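Local coordinates for protein putative laminarinase (Phanerochaete chrysosporium, PDB 2WLQ) that probably hydrolyses beta-glucans such as laminarin as a glycoside hydrolase of family 16, and in this nucleophile-disabled mutant holds a laminari-oligosaccharide, at residues A[97-102]-A[256-261]. The protein carries 1 engineered substitution. Sequence-based numbering, arbitrary orientation.
Sequences GTWPAA and DWAGQA. With BGC (beta-D-glucopyranose), chain C; BGC (beta-D-glucopyranose), chain B; BGC (beta-D-glucopyranose), chain D; BGC (beta-D-glucopyranose), chain E.
W99 and W257 meet at about a right angle beside the bound glucan, where strand 98-105, in one of the sheets of the GH16 beta-sandwich, comes up against the short helix 255-258. The pair is an offset edge-to-face stack: the six-membered ring of W257 turns its edge to the face of the five-membered ring of W99, with centroids 5.3 Å apart and planes at 86°. Over the same face, the W257 CB makes a CH-pi contact, 3.8 Å from the centroid of the W99 six-membered ring. W99 turns its indole toward the helix because chi1 of 178° sets CG opposite the backbone N, which brings W99 CZ3 3.4 Å from W257 N. Close to the strand backbone the apolar contact continues as W99 CB against A258 CB at 4.0 Å.

No hydrogen bond joins the two segments; the polar ends of W99 and D256 have other partners. W99 NE1 is bonded to E120 OE2, which is also hydrogen-bonded to a glucose, and D256 OD2 is bonded to H28 ND1.

The same aromatic pair borders the glucan. W257 lays one face against the glucose of chain C, CE3 reaching O5 at 3.8 Å, while the edge of the W99 ring points to O2 and O3 of that sugar. Replacing W99 with an alanine is likely to leave the W257 edge and methylene without their aromatic face and E120 without the indole N-H.

Further along the sugar chain Q260 uses its amide twice. NE2 donates almost straight (171°) to D256 O, which lies in the Q260 amide plane, and it gives a more bent bond to O5 of the chain B glucose, 3.2 Å from NE2.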
ATOM      1  N   GLY A  97     -10.018  12.637  -1.084  1.00  6.48           N
ATOM      2  CA  GLY A  97      -9.226  12.808   0.111  1.00  7.10           C
ATOM      3  C   GLY A  97      -8.514  11.544   0.603  1.00  6.76           C
ATOM      4  O   GLY A  97      -7.621  11.645   1.462  1.00  7.23           O
ATOM      5  N   THR A  98      -8.882  10.372   0.064  1.00  5.95           N
ATOM      6  CA  THR A  98      -8.285   9.122   0.567  1.00  5.60           C
ATOM      7  C   THR A  98      -6.857   8.923   0.091  1.00  4.90           C
ATOM      8  O   THR A  98      -6.518   9.260  -1.044  1.00  5.94           O
ATOM      9  CB  THR A  98      -9.088   7.852   0.188  1.00  5.72           C
ATOM     10  OG1 THR A  98      -9.228   7.788  -1.235  1.00  6.17           O
ATOM     11  CG2 THR A  98     -10.436   7.871   0.872  1.00  7.06           C
ATOM     12  N   TRP A  99      -6.060   8.313   0.957  1.00  4.55           N
ATOM     13  CA  TRP A  99      -4.669   7.985   0.642  1.00  4.43           C
ATOM     14  C   TRP A  99      -4.383   6.631   1.311  1.00  4.53           C
ATOM     15  O   TRP A  99      -3.849   6.569   2.432  1.00  4.41           O
ATOM     16  CB  TRP A  99      -3.772   9.109   1.147  1.00  5.48           C
ATOM     17  CG  TRP A  99      -2.291   8.913   0.949  1.00  4.70           C
ATOM     18  CD1 TRP A  99      -1.656   7.904   0.273  1.00  6.35           C
ATOM     19  CD2 TRP A  99      -1.262   9.799   1.414  1.00  5.37           C
ATOM     20  NE1 TRP A  99      -0.282   8.082   0.342  1.00  4.89           N
ATOM     21  CE2 TRP A  99      -0.022   9.244   1.034  1.00  5.92           C
ATOM     22  CE3 TRP A  99      -1.275  10.986   2.162  1.00  8.39           C
ATOM     23  CZ2 TRP A  99       1.201   9.840   1.376  1.00  6.92           C
ATOM     24  CZ3 TRP A  99      -0.061  11.596   2.460  1.00  7.38           C
ATOM     25  CH2 TRP A  99       1.149  11.030   2.069  1.00  6.71           C
ATOM     26  N   PRO A 100      -4.792   5.540   0.626  1.00  4.03           N
ATOM     27  CA  PRO A 100      -4.550   4.211   1.143  1.00  4.40           C
ATOM     28  C   PRO A 100      -3.140   3.712   0.719  1.00  3.66           C
ATOM     29  O   PRO A 100      -2.576   4.147  -0.295  1.00  4.88           O
ATOM     30  CB  PRO A 100      -5.634   3.378   0.441  1.00  4.38           C
ATOM     31  CG  PRO A 100      -5.764   4.009  -0.908  1.00  5.29           C
ATOM     32  CD  PRO A 100      -5.564   5.517  -0.638  1.00  5.34           C
ATOM     33  N   ALA A 101      -2.599   2.757   1.479  1.00  4.09           N
ATOM     34  CA  ALA A 101      -1.334   2.171   1.062  1.00  3.72           C
ATOM     35  C   ALA A 101      -1.150   0.789   1.671  1.00  3.86           C
ATOM     36  O   ALA A 101      -1.617   0.505   2.789  1.00  4.49           O
ATOM     37  CB  ALA A 101      -0.198   3.063   1.501  1.00  5.06           C
ATOM     38  N   ALA A 102      -0.453  -0.055   0.903  1.00  3.42           N
ATOM     39  CA  ALA A 102       0.062  -1.345   1.387  1.00  4.46           C
ATOM     40  C   ALA A 102       1.532  -1.278   1.046  1.00  4.15           C
ATOM     41  O   ALA A 102       1.891  -1.050  -0.104  1.00  4.41           O
ATOM     42  CB  ALA A 102      -0.601  -2.496   0.668  1.00  5.35           C
ATOM     43  N   ASP A 256       0.327  15.213   3.481  1.00  8.83           N
ATOM     44  CA  ASP A 256       1.402  15.854   2.741  1.00 10.29           C
ATOM     45  C   ASP A 256       1.323  15.624   1.238  1.00 10.60           C
ATOM     46  O   ASP A 256       1.818  16.446   0.463  1.00 10.92           O
ATOM     47  CB  ASP A 256       2.743  15.430   3.349  1.00 11.38           C
ATOM     48  CG  ASP A 256       2.947  15.997   4.763  1.00 11.87           C
ATOM     49  OD1 ASP A 256       2.207  16.933   5.139  1.00 16.76           O
ATOM     50  OD2 ASP A 256       3.839  15.514   5.507  1.00 18.54           O
ATOM     51  N   TRP A 257       0.718  14.513   0.801  1.00  9.60           N
ATOM     52  CA  TRP A 257       0.533  14.269  -0.622  1.00  9.26           C
ATOM     53  C   TRP A 257      -0.914  14.552  -1.044  1.00  9.57           C
ATOM     54  O   TRP A 257      -1.173  15.515  -1.767  1.00  9.57           O
ATOM     55  CB  TRP A 257       0.936  12.826  -0.974  1.00  9.67           C
ATOM     56  CG  TRP A 257       0.831  12.487  -2.441  1.00  9.86           C
ATOM     57  CD1 TRP A 257       0.700  13.358  -3.478  1.00 11.93           C
ATOM     58  CD2 TRP A 257       0.890  11.179  -3.028  1.00  8.93           C
ATOM     59  NE1 TRP A 257       0.637  12.679  -4.669  1.00 13.39           N
ATOM     60  CE2 TRP A 257       0.758  11.340  -4.418  1.00  9.81           C
ATOM     61  CE3 TRP A 257       1.027   9.885  -2.511  1.00  8.49           C
ATOM     62  CZ2 TRP A 257       0.745  10.257  -5.305  1.00  9.49           C
ATOM     63  CZ3 TRP A 257       1.020   8.817  -3.386  1.00  9.61           C
ATOM     64  CH2 TRP A 257       0.871   9.007  -4.771  1.00 10.03           C
ATOM     65  N   ALA A 258      -1.881  13.770  -0.556  1.00  8.16           N
ATOM     66  CA  ALA A 258      -3.255  13.873  -1.026  1.00  8.15           C
ATOM     67  C   ALA A 258      -3.920  15.229  -0.765  1.00  8.59           C
ATOM     68  O   ALA A 258      -4.856  15.598  -1.485  1.00  9.04           O
ATOM     69  CB  ALA A 258      -4.117  12.769  -0.392  1.00  8.15           C
ATOM     70  N   GLY A 259      -3.430  15.931   0.255  1.00  8.75           N
ATOM     71  CA  GLY A 259      -4.094  17.159   0.696  1.00  9.32           C
ATOM     72  C   GLY A 259      -3.614  18.421   0.014  1.00 11.18           C
ATOM     73  O   GLY A 259      -4.203  19.479   0.240  1.00 12.15           O
ATOM     74  N   GLN A 260      -2.563  18.331  -0.795  1.00 10.66           N
ATOM     75  CA  GLN A 260      -2.117  19.513  -1.567  1.00 11.62           C
ATOM     76  C   GLN A 260      -3.255  19.965  -2.454  1.00 12.20           C
ATOM     77  O   GLN A 260      -3.879  19.157  -3.120  1.00 12.04           O
ATOM     78  CB  GLN A 260      -0.904  19.180  -2.414  1.00 12.57           C
ATOM     79  CG  GLN A 260       0.304  18.761  -1.597  1.00 13.00           C
ATOM     80  CD  GLN A 260       1.528  18.543  -2.455  1.00 15.69           C
ATOM     81  OE1 GLN A 260       1.680  19.198  -3.499  1.00 19.34           O
ATOM     82  NE2 GLN A 260       2.427  17.648  -2.017  1.00 14.70           N
ATOM     83  N   ALA A 261      -3.553  21.261  -2.459  1.00 13.45           N
ATOM     84  CA  ALA A 261      -4.676  21.778  -3.256  1.00 14.24           C
ATOM     85  C   ALA A 261      -4.602  21.383  -4.726  1.00 15.00           C
ATOM     86  O   ALA A 261      -5.596  20.941  -5.318  1.00 14.40           O
ATOM     87  CB  ALA A 261      -4.729  23.314  -3.145  1.00 15.05           C
TER
HETATM   88  C2  BGC C   7       4.468  10.380  -0.328  1.00 14.27           C
HETATM   89  C3  BGC C   7       4.894   8.960  -0.659  1.00 11.84           C
HETATM   90  C4  BGC C   7       4.627   8.556  -2.093  1.00 11.47           C
HETATM   91  C5  BGC C   7       5.226   9.580  -3.030  1.00 10.89           C
HETATM   92  C6  BGC C   7       4.895   9.262  -4.474  1.00 13.85           C
HETATM   93  C1  BGC C   7       5.053  11.325  -1.365  1.00 15.60           C
HETATM   94  O2  BGC C   7       4.910  10.633   0.996  1.00 15.81           O
HETATM   95  O3  BGC C   7       4.261   8.063   0.217  1.00 11.08           O
HETATM   96  O4  BGC C   7       5.273   7.303  -2.354  1.00 10.31           O
HETATM   97  O5  BGC C   7       4.727  10.867  -2.664  1.00 13.64           O
HETATM   98  O6  BGC C   7       5.633  10.152  -5.296  1.00 16.44           O
HETATM   99  C2  BGC B   6       5.157  14.767  -0.446  0.50 14.64           C
HETATM  100  C3  BGC B   6       5.428  13.642  -1.448  0.50 15.52           C
HETATM  101  C4  BGC B   6       5.160  14.094  -2.896  0.50 16.10           C
HETATM  102  C5  BGC B   6       5.834  15.430  -3.195  0.50 17.16           C
HETATM  103  C6  BGC B   6       5.468  15.906  -4.597  0.50 18.89           C
HETATM  104  C1  BGC B   6       5.698  16.124  -0.906  0.50 16.41           C
HETATM  105  O2  BGC B   6       5.700  14.457   0.829  0.50 13.46           O
HETATM  106  O3  BGC B   6       4.531  12.619  -1.076  0.50 13.52           O
HETATM  107  O4  BGC B   6       5.623  13.158  -3.851  0.50 16.56           O
HETATM  108  O5  BGC B   6       5.375  16.380  -2.255  0.50 15.67           O
HETATM  109  O6  BGC B   6       4.062  16.013  -4.726  0.50 21.14           O
HETATM  110  C2  BGC D   1       6.058   6.944   2.653  1.00 10.73           C
HETATM  111  C3  BGC D   1       5.413   6.845   4.028  1.00 10.02           C
HETATM  112  C4  BGC D   1       3.917   6.699   3.785  1.00  9.66           C
HETATM  113  C5  BGC D   1       3.701   5.390   3.032  1.00  9.19           C
HETATM  114  C6  BGC D   1       2.240   5.024   2.776  1.00  9.97           C
HETATM  115  C1  BGC D   1       5.739   5.693   1.847  1.00 12.05           C
HETATM  116  O1  BGC D   1       6.123   5.904   0.526  1.00 13.71           O
HETATM  117  O2  BGC D   1       7.466   6.986   2.738  1.00 12.15           O
HETATM  118  O3  BGC D   1       5.585   8.023   4.789  1.00 10.15           O
HETATM  119  O4  BGC D   1       3.223   6.634   5.010  1.00  9.48           O
HETATM  120  O5  BGC D   1       4.345   5.506   1.784  1.00  8.55           O
HETATM  121  O6  BGC D   1       1.550   6.046   2.044  1.00  8.55           O
HETATM  122  C2  BGC E   5       5.972  17.657   2.129  1.00 21.90           C
HETATM  123  C3  BGC E   5       6.089  17.903   0.616  1.00 20.76           C
HETATM  124  C4  BGC E   5       5.787  19.383   0.336  1.00 23.20           C
HETATM  125  C5  BGC E   5       6.619  20.305   1.244  1.00 23.86           C
HETATM  126  C6  BGC E   5       6.306  21.784   1.019  1.00 25.52           C
HETATM  127  C1  BGC E   5       6.783  18.648   2.975  1.00 22.52           C
HETATM  128  O2  BGC E   5       6.331  16.331   2.457  1.00 24.68           O
HETATM  129  O3  BGC E   5       5.110  17.127  -0.052  1.00 18.89           O
HETATM  130  O4  BGC E   5       6.025  19.678  -1.026  1.00 26.98           O
HETATM  131  O5  BGC E   5       6.434  19.969   2.612  1.00 24.06           O
HETATM  132  O6  BGC E   5       4.948  22.096   1.289  1.00 25.73           O